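Local coordinates for protein halotolerant alpha-type carbonic anhydrase (dCA II) (Dunaliella salina, PDB 1Y7W) that catalyses the zinc-dependent, reversible hydration of carbon dioxide to bicarbonate and a proton, and stays active at high salt, at residues Asn18-Gly29 against His267-Met277; Gln99-Pro108 against Val125-His133. All coordinates share one frame; numbering follows the deposited sequence. Where two conformers were deposited one is given.

Contact 1 (Asn18-Gly29 against His267-Met277)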
loop_
_atom_site.group_PDB
_atom_site.type_symbol
_atom_site.label_atom_id
_atom_site.label_comp_id
_atom_site.label_asym_id
_atom_site.label_seq_id
_atom_site.Cartn_x
_atom_site.Cartn_y
_atom_site.Cartn_z
ATOM N N ASN A 18 -0.032 -3.847 20.440
ATOM C CA ASN A 18 0.854 -2.670 20.740
ATOM C C ASN A 18 1.284 -1.775 19.539
ATOM O O ASN A 18 1.607 -0.595 19.745
ATOM C CB ASN A 18 2.180 -3.083 21.458
ATOM C CG ASN A 18 2.075 -4.341 22.342
ATOM O OD1 ASN A 18 1.937 -5.470 21.843
ATOM N ND2 ASN A 18 2.200 -4.149 23.661
ATOM N N PRO A 19 1.333 -2.313 18.288
ATOM C CA PRO A 19 1.750 -1.505 17.116
ATOM C C PRO A 19 0.811 -0.352 16.743
ATOM O O PRO A 19 1.248 0.748 16.383
ATOM C CB PRO A 19 1.803 -2.526 15.957
ATOM C CG PRO A 19 1.794 -3.852 16.608
ATOM C CD PRO A 19 0.936 -3.663 17.850
ATOM N N ASN A 20 -0.484 -0.648 16.793
ATOM C CA ASN A 20 -1.527 0.306 16.437
ATOM C C ASN A 20 -2.127 0.781 17.737
ATOM O O ASN A 20 -2.047 0.096 18.762
ATOM C CB ASN A 20 -2.599 -0.387 15.599
ATOM C CG ASN A 20 -2.007 -1.386 14.587
ATOM O OD1 ASN A 20 -1.414 -0.996 13.572
ATOM N ND2 ASN A 20 -2.165 -2.683 14.878
ATOM N N ASP A 21 -2.772 1.933 17.716
ATOM C CA ASP A 21 -3.282 2.382 18.989
ATOM C C ASP A 21 -4.676 2.008 19.438
ATOM O O ASP A 21 -4.847 1.278 20.435
ATOM C CB ASP A 21 -3.031 3.876 19.117
ATOM C CG ASP A 21 -1.631 4.156 19.655
ATOM O OD1 ASP A 21 -1.370 3.741 20.815
ATOM O OD2 ASP A 21 -0.794 4.754 18.923
ATOM N N GLY A 22 -5.682 2.479 18.732
ATOM C CA GLY A 22 -7.022 2.147 19.180
ATOM C C GLY A 22 -7.634 0.914 18.539
ATOM O O GLY A 22 -8.826 0.670 18.768
ATOM N N TYR A 23 -6.841 0.112 17.809
ATOM C CA TYR A 23 -7.416 -1.036 17.122
ATOM C C TYR A 23 -6.406 -2.151 16.820
ATOM O O TYR A 23 -5.213 -1.951 16.931
ATOM C CB TYR A 23 -8.034 -0.544 15.806
ATOM C CG TYR A 23 -6.995 -0.051 14.835
ATOM C CD1 TYR A 23 -6.373 -0.930 13.950
ATOM C CD2 TYR A 23 -6.564 1.295 14.849
ATOM C CE1 TYR A 23 -5.354 -0.492 13.113
ATOM C CE2 TYR A 23 -5.558 1.736 14.023
ATOM C CZ TYR A 23 -4.954 0.836 13.153
ATOM O OH TYR A 23 -3.954 1.214 12.318
ATOM N N ASP A 24 -6.900 -3.322 16.415
ATOM C CA ASP A 24 -5.997 -4.409 16.061
ATOM C C ASP A 24 -6.651 -5.217 14.930
ATOM O O ASP A 24 -7.741 -4.882 14.455
ATOM C CB ASP A 24 -5.688 -5.311 17.252
ATOM C CG ASP A 24 -6.913 -6.006 17.807
ATOM O OD1 ASP A 24 -7.706 -6.625 17.062
ATOM O OD2 ASP A 24 -7.079 -5.928 19.041
ATOM N N TYR A 25 -5.946 -6.246 14.492
ATOM C CA TYR A 25 -6.406 -7.067 13.377
ATOM C C TYR A 25 -6.958 -8.405 13.757
ATOM O O TYR A 25 -7.153 -9.287 12.884
ATOM C CB TYR A 25 -5.268 -7.269 12.376
ATOM C CG TYR A 25 -4.965 -5.997 11.625
ATOM C CD1 TYR A 25 -4.016 -5.080 12.107
ATOM C CD2 TYR A 25 -5.591 -5.732 10.415
ATOM C CE1 TYR A 25 -3.689 -3.925 11.359
ATOM C CE2 TYR A 25 -5.278 -4.582 9.663
ATOM C CZ TYR A 25 -4.330 -3.701 10.134
ATOM O OH TYR A 25 -3.967 -2.626 9.321
ATOM N N MET A 26 -7.254 -8.587 15.040
ATOM C CA MET A 26 -7.782 -9.879 15.446
ATOM C C MET A 26 -9.048 -10.264 14.688
ATOM O O MET A 26 -9.238 -11.427 14.369
ATOM C CB MET A 26 -8.017 -9.926 16.955
ATOM C CG MET A 26 -8.422 -11.314 17.426
ATOM S SD MET A 26 -8.757 -11.429 19.193
ATOM C CE MET A 26 -10.672 -11.377 19.146
ATOM N N GLN A 27 -9.912 -9.297 14.374
ATOM C CA GLN A 27 -11.115 -9.614 13.637
ATOM C C GLN A 27 -11.069 -9.014 12.252
ATOM O O GLN A 27 -12.111 -8.850 11.616
ATOM C CB GLN A 27 -12.358 -9.078 14.358
ATOM C CG GLN A 27 -12.589 -9.762 15.707
ATOM C CD GLN A 27 -13.836 -9.255 16.349
ATOM O OE1 GLN A 27 -14.878 -9.071 15.692
ATOM N NE2 GLN A 27 -13.742 -8.975 17.625
ATOM N N HIS A 28 -9.865 -8.707 11.800
ATOM C CA HIS A 28 -9.656 -8.111 10.478
ATOM C C HIS A 28 -10.559 -6.905 10.245
ATOM O O HIS A 28 -11.041 -6.664 9.144
ATOM C CB HIS A 28 -9.850 -9.173 9.390
ATOM C CG HIS A 28 -8.882 -10.303 9.540
ATOM N ND1 HIS A 28 -7.549 -10.202 9.172
ATOM C CD2 HIS A 28 -9.012 -11.487 10.189
ATOM C CE1 HIS A 28 -6.901 -11.288 9.592
ATOM N NE2 HIS A 28 -7.766 -12.075 10.217
ATOM N N GLY A 29 -10.744 -6.129 11.313
ATOM C CA GLY A 29 -11.568 -4.940 11.204
ATOM C C GLY A 29 -13.070 -5.109 11.304
ATOM O O GLY A 29 -13.814 -4.133 11.192
ATOM N N HIS A 267 6.791 -6.122 18.862
ATOM C CA HIS A 267 5.708 -6.154 19.843
ATOM C C HIS A 267 5.223 -7.607 19.905
ATOM O O HIS A 267 4.667 -8.136 18.940
ATOM C CB HIS A 267 4.505 -5.259 19.409
ATOM C CG HIS A 267 4.873 -3.868 18.979
ATOM N ND1 HIS A 267 4.948 -2.803 19.862
ATOM C CD2 HIS A 267 5.244 -3.379 17.770
ATOM C CE1 HIS A 267 5.361 -1.724 19.216
ATOM N NE2 HIS A 267 5.550 -2.048 17.948
ATOM N N ALA A 268 5.420 -8.258 21.043
ATOM C CA ALA A 268 4.985 -9.653 21.212
ATOM C C ALA A 268 3.477 -9.823 21.027
ATOM O O ALA A 268 3.004 -10.914 20.701
ATOM C CB ALA A 268 5.408 -10.173 22.613
ATOM N N GLY A 269 2.724 -8.747 21.210
ATOM C CA GLY A 269 1.279 -8.845 21.022
ATOM C C GLY A 269 0.788 -8.328 19.668
ATOM O O GLY A 269 -0.397 -8.093 19.468
ATOM N N ALA A 270 1.680 -8.181 18.711
ATOM C CA ALA A 270 1.287 -7.641 17.420
ATOM C C ALA A 270 0.595 -8.699 16.575
ATOM O O ALA A 270 0.788 -9.910 16.778
ATOM C CB ALA A 270 2.540 -7.076 16.700
ATOM N N ASP A 271 -0.244 -8.250 15.639
ATOM C CA ASP A 271 -0.913 -9.198 14.753
ATOM C C ASP A 271 0.034 -9.378 13.583
ATOM O O ASP A 271 0.428 -8.404 12.905
ATOM C CB ASP A 271 -2.259 -8.651 14.249
ATOM C CG ASP A 271 -3.306 -8.572 15.356
ATOM O OD1 ASP A 271 -3.634 -9.644 15.947
ATOM O OD2 ASP A 271 -3.772 -7.446 15.637
ATOM N N VAL A 272 0.381 -10.625 13.317
ATOM C CA VAL A 272 1.303 -10.911 12.244
ATOM C C VAL A 272 0.587 -10.875 10.896
ATOM O O VAL A 272 1.230 -10.696 9.881
ATOM C CB VAL A 272 1.939 -12.284 12.475
ATOM C CG1 VAL A 272 2.861 -12.626 11.362
ATOM C CG2 VAL A 272 2.734 -12.268 13.777
ATOM N N VAL A 273 -0.729 -11.067 10.881
ATOM C CA VAL A 273 -1.482 -11.047 9.619
ATOM C C VAL A 273 -2.302 -9.705 9.694
ATOM O O VAL A 273 -3.357 -9.619 10.349
ATOM C CB VAL A 273 -2.430 -12.272 9.503
ATOM C CG1 VAL A 273 -3.049 -12.313 8.098
ATOM C CG2 VAL A 273 -1.629 -13.604 9.729
ATOM N N ASN A 274 -1.814 -8.668 9.008
ATOM C CA ASN A 274 -2.447 -7.349 9.148
ATOM C C ASN A 274 -3.292 -6.844 7.998
ATOM O O ASN A 274 -3.013 -5.769 7.404
ATOM C CB ASN A 274 -1.333 -6.332 9.482
ATOM C CG ASN A 274 -0.306 -6.197 8.361
ATOM O OD1 ASN A 274 -0.025 -7.169 7.652
ATOM N ND2 ASN A 274 0.291 -4.991 8.209
ATOM N N ASN A 275 -4.290 -7.638 7.614
ATOM C CA ASN A 275 -5.208 -7.242 6.561
ATOM C C ASN A 275 -6.614 -6.935 7.081
ATOM O O ASN A 275 -7.180 -7.670 7.929
ATOM C CB ASN A 275 -5.347 -8.342 5.484
ATOM C CG ASN A 275 -5.925 -9.640 6.072
ATOM O OD1 ASN A 275 -5.453 -10.093 7.086
ATOM N ND2 ASN A 275 -6.932 -10.203 5.439
ATOM N N ARG A 276 -7.200 -5.849 6.538
ATOM C CA ARG A 276 -8.589 -5.542 6.857
ATOM C C ARG A 276 -9.424 -6.445 5.908
ATOM O O ARG A 276 -9.044 -6.659 4.739
ATOM C CB ARG A 276 -8.963 -4.095 6.503
ATOM C CG ARG A 276 -10.413 -3.819 6.892
ATOM C CD ARG A 276 -10.803 -2.388 6.373
ATOM N NE ARG A 276 -12.075 -1.926 6.951
ATOM C CZ ARG A 276 -12.696 -0.812 6.584
ATOM N NH1 ARG A 276 -12.156 -0.062 5.624
ATOM N NH2 ARG A 276 -13.849 -0.443 7.167
ATOM N N MET A 277 -10.559 -6.955 6.383
ATOM C CA MET A 277 -11.413 -7.798 5.509
ATOM C C MET A 277 -11.992 -7.027 4.297
ATOM O O MET A 277 -12.139 -5.774 4.321
ATOM C CB MET A 277 -12.584 -8.349 6.320
ATOM C CG MET A 277 -13.384 -7.223 6.946
ATOM S SD MET A 277 -14.486 -7.765 8.288
ATOM C CE MET A 277 -15.431 -8.986 7.399
HETATM O O HOH W 1 -5.111 -11.301 12.587
HETATM O O HOH W 2 -14.097 -2.688 8.909
#
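Y25 lays one face of its ring over the chain at N274, whose CB sits 3.9 Å from the ring centroid, 12° off its normal, in a CH-pi contact. CG lies beside the backbone N (chi1 -71°), carrying the phenol, flat enough to cover N274 with a face, across the chain while N275 O and R276 N line its edge. The backbone N of Y25 gives a hydrogen bond of 2.7 Å to D271 OD2, reaching that oxygen from above the carboxylate plane. An aspartate suits this place as a pure acceptor, although D24 OD1 lies 4.3 Å from D271 OD2; D24 closes an Asx turn onto M26 N. At the end of the type I turn Y25-H28, a histidine suits because ND1 of H28 supplies a donor: it reaches N275 O over 2.8 Å, in both the ring plane and the carbonyl plane. H28 O accepts from M277 N at 2.8 Å, nearly straight (168°). G29 has backbone angles that call for glycine, and a CB would crowd R276 CG. At the far end the H267 ring slides antiparallel past N18 and P19, one face under the N18-P19 peptide, while P19 CG presses on A270 CB. H267 NE2 is held by E98. The pairing fastens the N-terminal segment beside the active site of the alpha-carbonic anhydrase fold, with the Y25 side chain about 7 Å from the zinc ion.

Contact 2 (Gln99-Pro108 against Val125-His133). With ZN (zinc ion), chain D.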
loop_
_atom_site.group_PDB
_atom_site.type_symbol
_atom_site.label_atom_id
_atom_site.label_comp_id
_atom_site.label_asym_id
_atom_site.label_seq_id
_atom_site.Cartn_x
_atom_site.Cartn_y
_atom_site.Cartn_z
ATOM N N GLN A 99 5.415 -4.103 12.724
ATOM C CA GLN A 99 4.316 -4.523 11.832
ATOM C C GLN A 99 4.124 -3.578 10.618
ATOM O O GLN A 99 4.104 -2.353 10.808
ATOM C CB GLN A 99 3.022 -4.557 12.646
ATOM C CG GLN A 99 1.786 -5.139 11.899
ATOM C CD GLN A 99 0.485 -4.851 12.659
ATOM O OE1 GLN A 99 -0.054 -5.705 13.372
ATOM N NE2 GLN A 99 -0.009 -3.656 12.519
ATOM N N GLY A 100 4.016 -4.145 9.398
ATOM C CA GLY A 100 3.789 -3.353 8.195
ATOM C C GLY A 100 5.038 -2.837 7.490
ATOM O O GLY A 100 5.003 -2.506 6.310
ATOM N N MET A 101 6.124 -2.754 8.231
ATOM C CA MET A 101 7.437 -2.329 7.726
ATOM C C MET A 101 7.422 -1.119 6.819
ATOM O O MET A 101 7.886 -1.166 5.683
ATOM C CB MET A 101 8.121 -3.512 7.030
ATOM C CG MET A 101 8.459 -4.601 8.066
ATOM S SD MET A 101 9.656 -5.848 7.489
ATOM C CE MET A 101 10.944 -4.701 7.342
ATOM N N LYS A 102 6.839 -0.055 7.331
ATOM C CA LYS A 102 6.708 1.180 6.577
ATOM C C LYS A 102 8.066 1.711 6.138
ATOM O O LYS A 102 8.991 1.746 6.952
ATOM C CB LYS A 102 6.072 2.248 7.462
ATOM C CG LYS A 102 5.769 3.509 6.648
ATOM C CD LYS A 102 4.854 4.432 7.449
ATOM C CE LYS A 102 5.622 5.167 8.575
ATOM N NZ LYS A 102 4.766 6.295 9.219
ATOM N N VAL A 103 8.143 2.208 4.897
ATOM C CA VAL A 103 9.361 2.757 4.344
ATOM C C VAL A 103 9.032 4.211 4.015
ATOM O O VAL A 103 7.980 4.501 3.430
ATOM C CB VAL A 103 9.817 1.987 3.087
ATOM C CG1 VAL A 103 11.022 2.709 2.370
ATOM C CG2 VAL A 103 10.226 0.566 3.464
ATOM N N THR A 104 9.886 5.118 4.499
ATOM C CA THR A 104 9.738 6.552 4.246
ATOM C C THR A 104 10.998 6.995 3.480
ATOM O O THR A 104 11.997 6.252 3.373
ATOM C CB THR A 104 9.617 7.357 5.581
ATOM O OG1 THR A 104 10.630 6.902 6.492
ATOM C CG2 THR A 104 8.220 7.130 6.251
ATOM N N PHE A 105 10.985 8.211 2.940
ATOM C CA PHE A 105 12.104 8.640 2.128
ATOM C C PHE A 105 11.936 10.138 1.850
ATOM O O PHE A 105 10.949 10.731 2.240
ATOM C CB PHE A 105 12.082 7.828 0.803
ATOM C CG PHE A 105 10.667 7.562 0.261
ATOM C CD1 PHE A 105 9.897 8.582 -0.276
ATOM C CD2 PHE A 105 10.059 6.288 0.455
ATOM C CE1 PHE A 105 8.498 8.351 -0.611
ATOM C CE2 PHE A 105 8.716 6.047 0.139
ATOM C CZ PHE A 105 7.930 7.086 -0.399
ATOM N N ASP A 106 12.928 10.746 1.214
ATOM C CA ASP A 106 12.796 12.149 0.889
ATOM C C ASP A 106 11.627 12.290 -0.098
ATOM O O ASP A 106 11.471 11.454 -0.991
ATOM C CB ASP A 106 14.082 12.622 0.240
ATOM C CG ASP A 106 15.218 12.739 1.222
ATOM O OD1 ASP A 106 16.375 12.696 0.759
ATOM O OD2 ASP A 106 14.948 12.867 2.429
ATOM N N GLN A 107 10.802 13.313 0.051
ATOM C CA GLN A 107 9.678 13.465 -0.894
ATOM C C GLN A 107 10.114 13.747 -2.313
ATOM O O GLN A 107 10.876 14.698 -2.561
ATOM C CB GLN A 107 8.762 14.592 -0.469
ATOM C CG GLN A 107 7.508 14.116 0.223
ATOM C CD GLN A 107 6.674 15.291 0.770
ATOM O OE1 GLN A 107 6.052 15.173 1.851
ATOM N NE2 GLN A 107 6.654 16.427 0.022
ATOM N N PRO A 108 9.681 12.912 -3.270
ATOM C CA PRO A 108 10.057 13.150 -4.662
ATOM C C PRO A 108 9.457 14.519 -5.088
ATOM O O PRO A 108 8.392 14.914 -4.638
ATOM C CB PRO A 108 9.396 11.987 -5.430
ATOM C CG PRO A 108 9.333 10.908 -4.439
ATOM C CD PRO A 108 8.988 11.622 -3.122
ATOM N N VAL A 125 2.395 13.090 -4.828
ATOM C CA VAL A 125 3.709 12.907 -4.218
ATOM C C VAL A 125 3.756 11.618 -3.355
ATOM O O VAL A 125 3.008 11.510 -2.431
ATOM C CB VAL A 125 4.020 14.108 -3.281
ATOM C CG1 VAL A 125 5.398 13.961 -2.670
ATOM C CG2 VAL A 125 3.865 15.470 -4.123
ATOM N N PRO A 126 4.604 10.654 -3.694
ATOM C CA PRO A 126 4.727 9.421 -2.888
ATOM C C PRO A 126 5.204 9.853 -1.497
ATOM O O PRO A 126 6.190 10.623 -1.392
ATOM C CB PRO A 126 5.813 8.626 -3.611
ATOM C CG PRO A 126 5.667 9.077 -5.058
ATOM C CD PRO A 126 5.421 10.588 -4.914
ATOM N N ILE A 127 4.517 9.400 -0.438
ATOM C CA ILE A 127 4.927 9.806 0.903
ATOM C C ILE A 127 5.450 8.631 1.768
ATOM O O ILE A 127 6.135 8.844 2.768
ATOM C CB ILE A 127 3.806 10.600 1.654
ATOM C CG1 ILE A 127 2.485 9.841 1.582
ATOM C CG2 ILE A 127 3.638 12.054 1.000
ATOM C CD1 ILE A 127 1.436 10.329 2.593
ATOM N N GLN A 128 5.097 7.407 1.412
ATOM C CA GLN A 128 5.629 6.222 2.143
ATOM C C GLN A 128 5.116 4.984 1.425
ATOM O O GLN A 128 4.256 5.101 0.539
ATOM C CB GLN A 128 5.093 6.196 3.574
ATOM C CG GLN A 128 3.551 6.355 3.667
ATOM C CD GLN A 128 2.864 5.109 4.174
ATOM O OE1 GLN A 128 3.080 4.013 3.673
ATOM N NE2 GLN A 128 2.022 5.276 5.162
ATOM N N PHE A 129 5.675 3.819 1.741
ATOM C CA PHE A 129 5.029 2.609 1.242
ATOM C C PHE A 129 5.043 1.632 2.409
ATOM O O PHE A 129 5.852 1.771 3.353
ATOM C CB PHE A 129 5.620 2.039 -0.069
ATOM C CG PHE A 129 7.036 1.514 0.016
ATOM C CD1 PHE A 129 7.315 0.279 0.580
ATOM C CD2 PHE A 129 8.074 2.196 -0.620
ATOM C CE1 PHE A 129 8.604 -0.296 0.502
ATOM C CE2 PHE A 129 9.356 1.633 -0.707
ATOM C CZ PHE A 129 9.616 0.391 -0.152
ATOM N N HIS A 130 4.127 0.665 2.424
ATOM C CA HIS A 130 4.117 -0.266 3.579
ATOM C C HIS A 130 3.540 -1.600 3.097
ATOM O O HIS A 130 3.109 -1.718 1.935
ATOM C CB HIS A 130 3.298 0.290 4.777
ATOM C CG HIS A 130 1.864 0.582 4.433
ATOM N ND1 HIS A 130 1.420 1.821 4.002
ATOM C CD2 HIS A 130 0.795 -0.230 4.383
ATOM C CE1 HIS A 130 0.131 1.749 3.691
ATOM N NE2 HIS A 130 -0.274 0.514 3.912
ATOM N N PHE A 131 3.479 -2.562 3.994
ATOM C CA PHE A 131 3.037 -3.892 3.567
ATOM C C PHE A 131 1.898 -4.482 4.403
ATOM O O PHE A 131 1.758 -4.174 5.593
ATOM C CB PHE A 131 4.197 -4.901 3.681
ATOM C CG PHE A 131 5.398 -4.592 2.813
ATOM C CD1 PHE A 131 6.421 -3.773 3.282
ATOM C CD2 PHE A 131 5.486 -5.123 1.526
ATOM C CE1 PHE A 131 7.504 -3.491 2.465
ATOM C CE2 PHE A 131 6.557 -4.858 0.688
ATOM C CZ PHE A 131 7.578 -4.028 1.159
ATOM N N HIS A 132 1.134 -5.371 3.770
ATOM C CA HIS A 132 0.081 -6.117 4.500
ATOM C C HIS A 132 0.607 -7.533 4.220
ATOM O O HIS A 132 0.672 -7.966 3.062
ATOM C CB HIS A 132 -1.296 -5.810 3.911
ATOM C CG HIS A 132 -1.724 -4.401 4.197
ATOM N ND1 HIS A 132 -2.277 -4.033 5.401
ATOM C CD2 HIS A 132 -1.534 -3.247 3.502
ATOM C CE1 HIS A 132 -2.437 -2.715 5.436
ATOM N NE2 HIS A 132 -1.990 -2.217 4.298
ATOM N N HIS A 133 1.044 -8.187 5.307
ATOM C CA HIS A 133 1.724 -9.473 5.215
ATOM C C HIS A 133 0.947 -10.708 5.655
ATOM O O HIS A 133 0.150 -10.661 6.594
ATOM C CB HIS A 133 3.117 -9.401 5.933
ATOM C CG HIS A 133 3.189 -8.453 7.126
ATOM N ND1 HIS A 133 2.668 -8.740 8.369
ATOM C CD2 HIS A 133 3.776 -7.232 7.250
ATOM C CE1 HIS A 133 2.934 -7.747 9.205
ATOM N NE2 HIS A 133 3.609 -6.819 8.547
HETATM ZN ZN ZN D . -2.009 -0.340 3.432
HETATM O O HOH W 3 8.434 9.496 3.068
HETATM O O HOH W 4 -3.233 0.412 4.694
#
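The F129 ring carries V103 on one face, CB standing 3.6 Å from its centroid and 13° off the normal, while F131 CE1 meets its edge. F131 turns its own edge to G100 O and M101 O, and F105 points its rim at P126 O. These groups flank a short antiparallel pairing, a single bridge, against the long strand 120-133 of the large mixed sheet of the alpha-carbonic anhydrase fold. V103 and F129 form a hydrogen-bonded pair: V103 N reaches F129 O at 2.8 Å, and F129 N returns to V103 O. Valine fits because both its methyls spread over the phenyl. G100 takes backbone angles that call for glycine; its O accepts from F131 N on a lone pair, and its N donates to H133 NE2, nearly in the imidazole plane. Alternation sends H130 and H132 to the other side, where their NE2 atoms bind the zinc ion, which H150 and a water also ligate. Q128 is a second-shell partner: with CG between the backbone N and the carbonyl carbon (chi1 51°) and a bend at chi2, its amide reaches forward to H130, whose ND1 donates to Q128 OE1 over 2.8 Å at 174°, fixing the rotation of the zinc-bound ring.

The centres of contacts 1 and 2 lie about 18 Å apart, yet the two meet directly through N274. In chain order 18-29 comes first, then 99-108, 125-133 and last 267-277, so contact 1 encloses both halves of contact 2. Contact 2 sets strand 103-104, an outermost strand of a small antiparallel sheet, against strand 120-133 of the large mixed sheet, near the middle of the molecule; contact 1 joins two loops farther out, and helix 253-266 touches both. N274 O probably accepts from H132 ND1 and N274 OD1 from H133 N, each at 2.8 Å. The loop 267-277 thus probably gives the zinc ligand H132 a second-shell partner, linking the N-terminal segment to the metal site.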